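PDB 1WDV: Ala-tRNApro hydrolase ProX from Aeropyrum pernix, which probably hydrolyses alanyl-tRNAPro, acting in trans to clear tRNA mischarged by prolyl-tRNA synthetase. Local coordinates for residues W16-M21 with A130-S135; E41-L46 with K119-G124; G54-V59 with N106-V111. One frame throughout, in Å; residues are numbered along the deposited sequence.

Interaction 1. Residues W16-M21 with A130-S135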
loop_
_atom_site.group_PDB
_atom_site.type_symbol
_atom_site.label_atom_id
_atom_site.label_comp_id
_atom_site.label_asym_id
_atom_site.label_seq_id
_atom_site.Cartn_x
_atom_site.Cartn_y
_atom_site.Cartn_z
ATOM N N TRP A 16 3.645 -5.769 13.737
ATOM C CA TRP A 16 2.557 -5.054 13.061
ATOM C C TRP A 16 1.204 -5.543 13.567
ATOM O O TRP A 16 1.063 -6.688 13.984
ATOM C CB TRP A 16 2.638 -5.265 11.550
ATOM C CG TRP A 16 3.931 -4.845 10.957
ATOM C CD1 TRP A 16 4.991 -4.243 11.580
ATOM C CD2 TRP A 16 4.287 -4.974 9.587
ATOM N NE1 TRP A 16 5.999 -3.990 10.658
ATOM C CE2 TRP A 16 5.584 -4.429 9.432
ATOM C CE3 TRP A 16 3.627 -5.489 8.469
ATOM C CZ2 TRP A 16 6.242 -4.396 8.197
ATOM C CZ3 TRP A 16 4.269 -5.456 7.244
ATOM C CH2 TRP A 16 5.566 -4.919 7.118
ATOM N N ARG A 17 0.202 -4.676 13.497
ATOM C CA ARG A 17 -1.113 -5.010 14.019
ATOM C C ARG A 17 -2.216 -4.615 13.063
ATOM O O ARG A 17 -2.042 -3.691 12.273
ATOM C CB ARG A 17 -1.386 -4.224 15.306
ATOM C CG ARG A 17 -0.342 -4.279 16.387
ATOM C CD ARG A 17 -0.922 -3.657 17.665
ATOM N NE ARG A 17 -1.355 -2.275 17.466
ATOM C CZ ARG A 17 -1.856 -1.513 18.430
ATOM N NH1 ARG A 17 -1.980 -2.007 19.661
ATOM N NH2 ARG A 17 -2.222 -0.259 18.175
ATOM N N LEU A 18 -3.355 -5.301 13.147
ATOM C CA LEU A 18 -4.519 -4.931 12.339
ATOM C C LEU A 18 -5.479 -4.163 13.255
ATOM O O LEU A 18 -5.838 -4.645 14.343
ATOM C CB LEU A 18 -5.243 -6.157 11.769
ATOM C CG LEU A 18 -4.651 -6.874 10.557
ATOM C CD1 LEU A 18 -5.610 -7.979 10.164
ATOM C CD2 LEU A 18 -4.444 -5.893 9.383
ATOM N N LEU A 19 -5.878 -2.971 12.835
ATOM C CA LEU A 19 -6.802 -2.153 13.609
ATOM C C LEU A 19 -8.114 -2.223 12.859
ATOM O O LEU A 19 -8.140 -2.166 11.629
ATOM C CB LEU A 19 -6.299 -0.721 13.713
ATOM C CG LEU A 19 -4.948 -0.553 14.429
ATOM C CD1 LEU A 19 -4.661 0.922 14.518
ATOM C CD2 LEU A 19 -4.960 -1.200 15.836
ATOM N N ILE A 20 -9.216 -2.353 13.592
ATOM C CA ILE A 20 -10.521 -2.497 12.941
ATOM C C ILE A 20 -11.420 -1.292 13.081
ATOM O O ILE A 20 -11.623 -0.800 14.178
ATOM C CB ILE A 20 -11.266 -3.706 13.557
ATOM C CG1 ILE A 20 -10.335 -4.921 13.603
ATOM C CG2 ILE A 20 -12.533 -3.990 12.765
ATOM C CD1 ILE A 20 -9.772 -5.317 12.250
HETATM N N MSE A 21 -11.969 -0.815 11.970
HETATM C CA MSE A 21 -12.886 0.324 11.988
HETATM C C MSE A 21 -14.294 -0.279 12.030
HETATM O O MSE A 21 -14.616 -1.162 11.263
HETATM C CB MSE A 21 -12.694 1.149 10.717
HETATM C CG MSE A 21 -11.231 1.475 10.449
HETATM SE SE MSE A 21 -10.536 2.610 11.829
HETATM C CE MSE A 21 -11.918 3.753 11.598
ATOM N N ALA A 130 -10.297 -2.918 7.812
ATOM C CA ALA A 130 -9.105 -3.172 8.602
ATOM C C ALA A 130 -7.935 -2.375 8.085
ATOM O O ALA A 130 -7.725 -2.278 6.877
ATOM C CB ALA A 130 -8.742 -4.685 8.574
ATOM N N LEU A 131 -7.207 -1.766 9.014
ATOM C CA LEU A 131 -6.015 -1.020 8.685
ATOM C C LEU A 131 -4.790 -1.732 9.263
ATOM O O LEU A 131 -4.818 -2.233 10.388
ATOM C CB LEU A 131 -6.113 0.398 9.258
ATOM C CG LEU A 131 -7.243 1.216 8.620
ATOM C CD1 LEU A 131 -7.650 2.329 9.587
ATOM C CD2 LEU A 131 -6.780 1.812 7.301
ATOM N N LEU A 132 -3.705 -1.780 8.493
ATOM C CA LEU A 132 -2.484 -2.420 8.970
ATOM C C LEU A 132 -1.547 -1.365 9.535
ATOM O O LEU A 132 -1.111 -0.464 8.810
ATOM C CB LEU A 132 -1.765 -3.121 7.811
ATOM C CG LEU A 132 -0.364 -3.695 8.097
ATOM C CD1 LEU A 132 -0.484 -4.833 9.100
ATOM C CD2 LEU A 132 0.255 -4.189 6.783
ATOM N N GLU A 133 -1.245 -1.466 10.828
ATOM C CA GLU A 133 -0.335 -0.530 11.469
ATOM C C GLU A 133 1.049 -1.146 11.288
ATOM O O GLU A 133 1.307 -2.260 11.792
ATOM C CB GLU A 133 -0.658 -0.420 12.952
ATOM C CG GLU A 133 0.319 0.417 13.748
ATOM C CD GLU A 133 0.044 0.239 15.235
ATOM O OE1 GLU A 133 -0.859 0.912 15.761
ATOM O OE2 GLU A 133 0.689 -0.619 15.863
ATOM N N PHE A 134 1.921 -0.449 10.557
ATOM C CA PHE A 134 3.267 -0.976 10.290
ATOM C C PHE A 134 4.356 0.090 10.144
ATOM O O PHE A 134 4.090 1.275 10.045
ATOM C CB PHE A 134 3.233 -1.844 9.008
ATOM C CG PHE A 134 3.114 -1.058 7.711
ATOM C CD1 PHE A 134 4.257 -0.733 6.964
ATOM C CD2 PHE A 134 1.861 -0.673 7.213
ATOM C CE1 PHE A 134 4.144 -0.040 5.755
ATOM C CE2 PHE A 134 1.736 0.014 6.005
ATOM C CZ PHE A 134 2.886 0.338 5.266
ATOM N N SER A 135 5.599 -0.369 10.103
ATOM C CA SER A 135 6.750 0.524 9.951
ATOM C C SER A 135 7.224 0.462 8.513
ATOM O O SER A 135 7.531 -0.611 8.019
ATOM C CB SER A 135 7.904 0.041 10.832
ATOM O OG SER A 135 9.146 0.532 10.323
#
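Two antiparallel beta strands, 17-20 and 130-134, form one side of a three-stranded sheet. Strand 17-20 is an outermost strand, and strand 130-134 is the middle one, with 121-124 on its other side.

The backbones hold the pair together. Leu19 and Leu131 form a hydrogen-bonded pair: Leu19 N lies 2.8 Å from Leu131 O, and the return bond from Leu131 N to Leu19 O is as straight (171°). Arg17 and Glu133 form the second such pair, less evenly. Glu133 N is 2.8 Å from Arg17 O, whereas Arg17 N is 3.2 Å from Glu133 O. Leu18 with Leu132 and Ile20 with Ala130 are the non-hydrogen-bonded pairs.

Arg17 and Glu133 also join by charge. Their side chains run side by side in the same direction. Arg17 bends at chi3 (-58°), while Glu133 stays extended beyond CG. This brings Arg17 NH2 to 3.0 Å from Glu133 OE1, on the syn lone pair of that oxygen. Arg17 NE makes a weak bond to Glu133 OE2. The guanidinium and carboxylate planes are 26° apart, so the fork is not quite flat. Lys120 gives OE2 a second, long and weak ion pair.

The apolar contacts lie on both faces of the sheet. Beside Ala130, Ile20 CD1 sits 3.9 Å from Ala130 CB. Past the end of strand 17-20, the selenium of selenomethionine Met21 is 3.7 Å from Leu131 CD1. Helix 28-35 covers the Leu19 and Leu131 face, and Leu18 and Leu132 meet helix 4-12.

Trp16 closes the other end. Its NE1 bonds to Glu138, whose backbone N is capped by Ser135 OG. Phe134 CB lies over the face of the indole, a CH-pi contact 3.5 Å from the centroid of the Trp16 five-membered ring.

Interaction 2. Residues E41-L46 with K119-G124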
loop_
_atom_site.group_PDB
_atom_site.type_symbol
_atom_site.label_atom_id
_atom_site.label_comp_id
_atom_site.label_asym_id
_atom_site.label_seq_id
_atom_site.Cartn_x
_atom_site.Cartn_y
_atom_site.Cartn_z
ATOM N N GLU A 41 -0.032 9.866 7.200
ATOM C CA GLU A 41 0.195 8.605 7.925
ATOM C C GLU A 41 -0.750 7.486 7.522
ATOM O O GLU A 41 -0.633 6.361 8.030
ATOM C CB GLU A 41 0.107 8.829 9.428
ATOM C CG GLU A 41 1.273 9.689 9.883
ATOM C CD GLU A 41 1.018 10.362 11.210
ATOM O OE1 GLU A 41 1.458 9.838 12.256
ATOM O OE2 GLU A 41 0.383 11.438 11.208
ATOM N N ILE A 42 -1.720 7.795 6.657
ATOM C CA ILE A 42 -2.650 6.783 6.130
ATOM C C ILE A 42 -2.084 6.496 4.732
ATOM O O ILE A 42 -2.190 7.337 3.824
ATOM C CB ILE A 42 -4.071 7.328 5.956
ATOM C CG1 ILE A 42 -4.591 7.884 7.283
ATOM C CG2 ILE A 42 -4.980 6.219 5.414
ATOM C CD1 ILE A 42 -4.654 6.857 8.489
ATOM N N VAL A 43 -1.507 5.328 4.524
ATOM C CA VAL A 43 -0.898 5.083 3.226
ATOM C C VAL A 43 -1.760 4.237 2.321
ATOM O O VAL A 43 -2.469 3.348 2.780
ATOM C CB VAL A 43 0.485 4.414 3.371
ATOM C CG1 VAL A 43 1.429 5.352 4.094
ATOM C CG2 VAL A 43 0.362 3.108 4.172
ATOM N N LYS A 44 -1.707 4.534 1.029
ATOM C CA LYS A 44 -2.491 3.737 0.105
ATOM C C LYS A 44 -1.569 2.888 -0.741
ATOM O O LYS A 44 -0.475 3.321 -1.079
ATOM C CB LYS A 44 -3.365 4.640 -0.761
ATOM C CG LYS A 44 -2.697 5.874 -1.275
ATOM C CD LYS A 44 -3.725 7.007 -1.354
ATOM C CE LYS A 44 -3.177 8.262 -2.026
ATOM N NZ LYS A 44 -4.282 9.228 -2.338
ATOM N N THR A 45 -2.009 1.657 -1.003
ATOM C CA THR A 45 -1.296 0.695 -1.839
ATOM C C THR A 45 -1.988 0.809 -3.177
ATOM O O THR A 45 -3.108 0.328 -3.334
ATOM C CB THR A 45 -1.483 -0.761 -1.341
ATOM O OG1 THR A 45 -1.028 -0.877 0.017
ATOM C CG2 THR A 45 -0.654 -1.716 -2.165
ATOM N N LEU A 46 -1.342 1.462 -4.126
ATOM C CA LEU A 46 -1.923 1.642 -5.448
ATOM C C LEU A 46 -1.409 0.616 -6.422
ATOM O O LEU A 46 -0.205 0.430 -6.543
ATOM C CB LEU A 46 -1.567 3.026 -6.000
ATOM C CG LEU A 46 -1.975 4.196 -5.106
ATOM C CD1 LEU A 46 -1.441 5.516 -5.730
ATOM C CD2 LEU A 46 -3.492 4.209 -4.946
ATOM N N LYS A 119 7.811 6.447 11.721
ATOM C CA LYS A 119 7.933 5.152 12.380
ATOM C C LYS A 119 6.713 4.274 12.227
ATOM O O LYS A 119 6.840 3.053 12.152
ATOM C CB LYS A 119 8.243 5.337 13.871
ATOM C CG LYS A 119 9.565 6.074 14.071
ATOM C CD LYS A 119 10.252 5.711 15.378
ATOM C CE LYS A 119 11.745 6.044 15.299
ATOM N NZ LYS A 119 12.473 5.589 16.512
ATOM N N LYS A 120 5.540 4.891 12.161
ATOM C CA LYS A 120 4.305 4.128 12.076
ATOM C C LYS A 120 3.332 4.733 11.075
ATOM O O LYS A 120 3.109 5.954 11.046
ATOM C CB LYS A 120 3.669 4.084 13.470
ATOM C CG LYS A 120 2.327 3.401 13.577
ATOM C CD LYS A 120 1.932 3.295 15.058
ATOM C CE LYS A 120 3.000 2.519 15.849
ATOM N NZ LYS A 120 2.717 2.422 17.328
ATOM N N VAL A 121 2.788 3.881 10.215
ATOM C CA VAL A 121 1.788 4.331 9.237
ATOM C C VAL A 121 0.686 3.295 9.230
ATOM O O VAL A 121 0.819 2.220 9.843
ATOM C CB VAL A 121 2.350 4.519 7.796
ATOM C CG1 VAL A 121 3.423 5.639 7.803
ATOM C CG2 VAL A 121 2.943 3.214 7.276
ATOM N N TYR A 122 -0.418 3.634 8.569
ATOM C CA TYR A 122 -1.573 2.736 8.553
ATOM C C TYR A 122 -1.991 2.480 7.128
ATOM O O TYR A 122 -2.443 3.407 6.429
ATOM C CB TYR A 122 -2.733 3.382 9.333
ATOM C CG TYR A 122 -2.368 3.755 10.739
ATOM C CD1 TYR A 122 -1.790 4.990 11.027
ATOM C CD2 TYR A 122 -2.508 2.831 11.771
ATOM C CE1 TYR A 122 -1.348 5.302 12.319
ATOM C CE2 TYR A 122 -2.075 3.121 13.052
ATOM C CZ TYR A 122 -1.495 4.351 13.320
ATOM O OH TYR A 122 -1.042 4.622 14.592
ATOM N N GLY A 123 -1.830 1.227 6.693
ATOM C CA GLY A 123 -2.161 0.867 5.324
ATOM C C GLY A 123 -3.352 -0.073 5.211
ATOM O O GLY A 123 -4.092 -0.271 6.182
ATOM N N GLY A 124 -3.551 -0.637 4.024
ATOM C CA GLY A 124 -4.678 -1.543 3.843
ATOM C C GLY A 124 -4.443 -2.804 4.652
ATOM O O GLY A 124 -3.347 -3.365 4.644
HETATM O O HOH W 1 2.356 7.466 13.017
HETATM O O HOH W 2 -1.461 0.576 2.223
HETATM O O HOH W 3 -4.594 3.101 4.653
#
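A single bridge, Ile42 with Tyr122, brings the residues leading into strand 43-50 against the edge strand of another sheet. Strand 43-50 belongs to the mixed five-stranded sheet, and strand 121-124 to the three-stranded antiparallel sheet. Segments 43-46 and 121-124 run in roughly the same direction, then part.

Two backbone hydrogen bonds flank the bridge. Tyr122 N is 2.8 Å from Glu41 O and approaches it nearly along the C=O axis. Val43 N is 2.9 Å from Tyr122 O but lies above the carbonyl plane. Glu41 O also lies near the plane of the Tyr122 ring, at its edge, 3.5 Å from Tyr122 CD1.

Water extends the contact beyond these bonds. One molecule donates to both Glu41 OE1 and Lys120 O, at 2.6 Å each. Glu41 OE2 bonds to Ser38. A second water joins Val43 O, Thr45 OG1 and Gly124 N, which is its donor. A third donates to Val43 O and Tyr122 O.

The apolar part centres on Val43. Its two methyls split the work: Val43 CG1 meets Val121 CB at 3.9 Å, and Val43 CG2 rests 3.6 Å from Gly123 CA. The Ile42 and Tyr122 side chains cross obliquely, Ile42 CD1 lying 4.1 Å from Tyr122 CB, and helix 28-35 packs on both of these residues.

The chemistry is mainly that of the main chain. Where the strands diverge, ordered waters replace direct bonds, and they satisfy carbonyls such as Val43 O in a largely buried place.

Interaction 3. Residues G54-V59 with N106-V111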
loop_
_atom_site.group_PDB
_atom_site.type_symbol
_atom_site.label_atom_id
_atom_site.label_comp_id
_atom_site.label_asym_id
_atom_site.label_seq_id
_atom_site.Cartn_x
_atom_site.Cartn_y
_atom_site.Cartn_z
ATOM N N GLY A 54 3.308 -6.408 -16.456
ATOM C CA GLY A 54 3.895 -6.139 -15.149
ATOM C C GLY A 54 2.909 -5.486 -14.187
ATOM O O GLY A 54 2.077 -4.666 -14.586
ATOM N N VAL A 55 2.994 -5.866 -12.918
ATOM C CA VAL A 55 2.078 -5.325 -11.931
ATOM C C VAL A 55 2.882 -4.856 -10.741
ATOM O O VAL A 55 3.732 -5.588 -10.224
ATOM C CB VAL A 55 1.061 -6.376 -11.467
ATOM C CG1 VAL A 55 0.060 -5.734 -10.493
ATOM C CG2 VAL A 55 0.328 -6.966 -12.712
ATOM N N TYR A 56 2.589 -3.641 -10.296
ATOM C CA TYR A 56 3.271 -3.056 -9.158
ATOM C C TYR A 56 2.279 -2.615 -8.075
ATOM O O TYR A 56 1.130 -2.288 -8.381
ATOM C CB TYR A 56 4.046 -1.817 -9.597
ATOM C CG TYR A 56 4.991 -2.028 -10.747
ATOM C CD1 TYR A 56 4.510 -2.055 -12.057
ATOM C CD2 TYR A 56 6.357 -2.197 -10.529
ATOM C CE1 TYR A 56 5.363 -2.244 -13.138
ATOM C CE2 TYR A 56 7.233 -2.396 -11.628
ATOM C CZ TYR A 56 6.707 -2.413 -12.918
ATOM O OH TYR A 56 7.518 -2.623 -14.015
ATOM N N ALA A 57 2.721 -2.647 -6.823
ATOM C CA ALA A 57 1.923 -2.168 -5.680
ATOM C C ALA A 57 2.810 -1.018 -5.194
ATOM O O ALA A 57 3.950 -1.228 -4.813
ATOM C CB ALA A 57 1.797 -3.243 -4.607
ATOM N N VAL A 58 2.263 0.193 -5.218
ATOM C CA VAL A 58 3.022 1.391 -4.889
ATOM C C VAL A 58 2.412 2.054 -3.656
ATOM O O VAL A 58 1.273 2.511 -3.688
ATOM C CB VAL A 58 2.976 2.362 -6.115
ATOM C CG1 VAL A 58 3.928 3.563 -5.882
ATOM C CG2 VAL A 58 3.379 1.581 -7.394
ATOM N N VAL A 59 3.192 2.115 -2.579
ATOM C CA VAL A 59 2.732 2.679 -1.324
ATOM C C VAL A 59 3.129 4.133 -1.197
ATOM O O VAL A 59 4.325 4.465 -1.190
ATOM C CB VAL A 59 3.319 1.895 -0.120
ATOM C CG1 VAL A 59 2.756 2.425 1.155
ATOM C CG2 VAL A 59 2.973 0.396 -0.268
ATOM N N ASN A 106 3.868 -12.055 -8.085
ATOM C CA ASN A 106 4.312 -11.384 -9.297
ATOM C C ASN A 106 4.299 -9.875 -9.113
ATOM O O ASN A 106 4.952 -9.150 -9.861
ATOM C CB ASN A 106 3.413 -11.737 -10.478
ATOM C CG ASN A 106 1.968 -11.299 -10.263
ATOM O OD1 ASN A 106 1.357 -11.667 -9.265
ATOM N ND2 ASN A 106 1.421 -10.503 -11.194
ATOM N N ILE A 107 3.552 -9.404 -8.116
ATOM C CA ILE A 107 3.446 -7.965 -7.911
ATOM C C ILE A 107 4.685 -7.396 -7.242
ATOM O O ILE A 107 5.123 -7.865 -6.199
ATOM C CB ILE A 107 2.165 -7.648 -7.116
ATOM C CG1 ILE A 107 0.962 -8.208 -7.896
ATOM C CG2 ILE A 107 2.070 -6.112 -6.880
ATOM C CD1 ILE A 107 -0.401 -7.846 -7.320
ATOM N N VAL A 108 5.248 -6.380 -7.882
ATOM C CA VAL A 108 6.457 -5.731 -7.413
ATOM C C VAL A 108 6.113 -4.579 -6.489
ATOM O O VAL A 108 5.370 -3.667 -6.883
ATOM C CB VAL A 108 7.229 -5.208 -8.610
ATOM C CG1 VAL A 108 8.445 -4.418 -8.148
ATOM C CG2 VAL A 108 7.610 -6.393 -9.508
ATOM N N LEU A 109 6.685 -4.590 -5.283
ATOM C CA LEU A 109 6.397 -3.531 -4.314
ATOM C C LEU A 109 7.345 -2.331 -4.415
ATOM O O LEU A 109 8.567 -2.501 -4.521
ATOM C CB LEU A 109 6.466 -4.119 -2.897
ATOM C CG LEU A 109 6.178 -3.196 -1.707
ATOM C CD1 LEU A 109 4.715 -2.781 -1.777
ATOM C CD2 LEU A 109 6.463 -3.917 -0.393
ATOM N N VAL A 110 6.770 -1.133 -4.395
ATOM C CA VAL A 110 7.531 0.133 -4.468
ATOM C C VAL A 110 7.042 0.998 -3.303
ATOM O O VAL A 110 5.844 1.142 -3.102
ATOM C CB VAL A 110 7.247 0.884 -5.808
ATOM C CG1 VAL A 110 8.009 2.210 -5.855
ATOM C CG2 VAL A 110 7.625 0.006 -7.009
ATOM N N VAL A 111 7.964 1.590 -2.545
ATOM C CA VAL A 111 7.585 2.418 -1.389
ATOM C C VAL A 111 8.113 3.830 -1.576
ATOM O O VAL A 111 9.293 4.017 -1.884
ATOM C CB VAL A 111 8.158 1.813 -0.076
ATOM C CG1 VAL A 111 7.825 2.702 1.119
ATOM C CG2 VAL A 111 7.513 0.445 0.167
HETATM O O HOH W 4 5.044 -7.768 -12.371
#
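Ile107 supplies a knob at the start of this pair. Its CG2, anti to the backbone N, reaches into the angle beside Ala57, 3.5 Å from Ala57 N and 3.7 Å from Ala57 CB. Its other branch turns to Val55 across the pair, and Ile107 CG1 meets Val55 CG1 at 3.7 Å. The small Ala57 is thus lapped by Ile107 from one end and by Leu109 CD1 from the other. Leu109 CD1 also lies 3.9 Å from Val59 CG2.

Strands 55-61 and 108-112 are parallel neighbours in the mixed five-stranded sheet. The chain between them carries helices 68-75 and 84-91 and strand 79-81, itself an edge strand of the sheet. Four backbone hydrogen bonds stitch the ladder; the straightest, from Val108 N to Val55 O, is 2.9 Å long.

On the face opposite Ala57, Tyr56 and Val108 lie side by side, pointing the same way. Tyr56 CD2 rests 3.7 Å from Val108 CB, and Val110 CG2 approaches the same ring atom, Tyr56 CD2, more loosely, at 4.3 Å. Helix 68-75 packs on this face, and the Tyr56 hydroxyl bonds to Asp50. At the Val55 end of the ladder, a water accepts from Val55 N and donates to Asn106 O.

In the fold
Interactions 1 and 2 meet in the three-stranded sheet, with centres 9 Å apart. Strand 130-134 pairs with 121-124 there: Leu132 N lies 2.8 Å from Gly123 O, and Val121 N lies 2.9 Å from Phe134 O. Interaction 2 reaches interaction 3 through the mixed sheet, where Val58 N is 2.8 Å from Leu46 O. Val43 CB also packs 3.7 Å from Val59 CG1. Interactions 1 and 3 lie on opposite sides of the chain's centre, about 20 Å apart between centres, and do not touch. Interaction 2 is thus one place where the two sheets are joined. Along the chain the contacts are nested, 3 within 2 within 1.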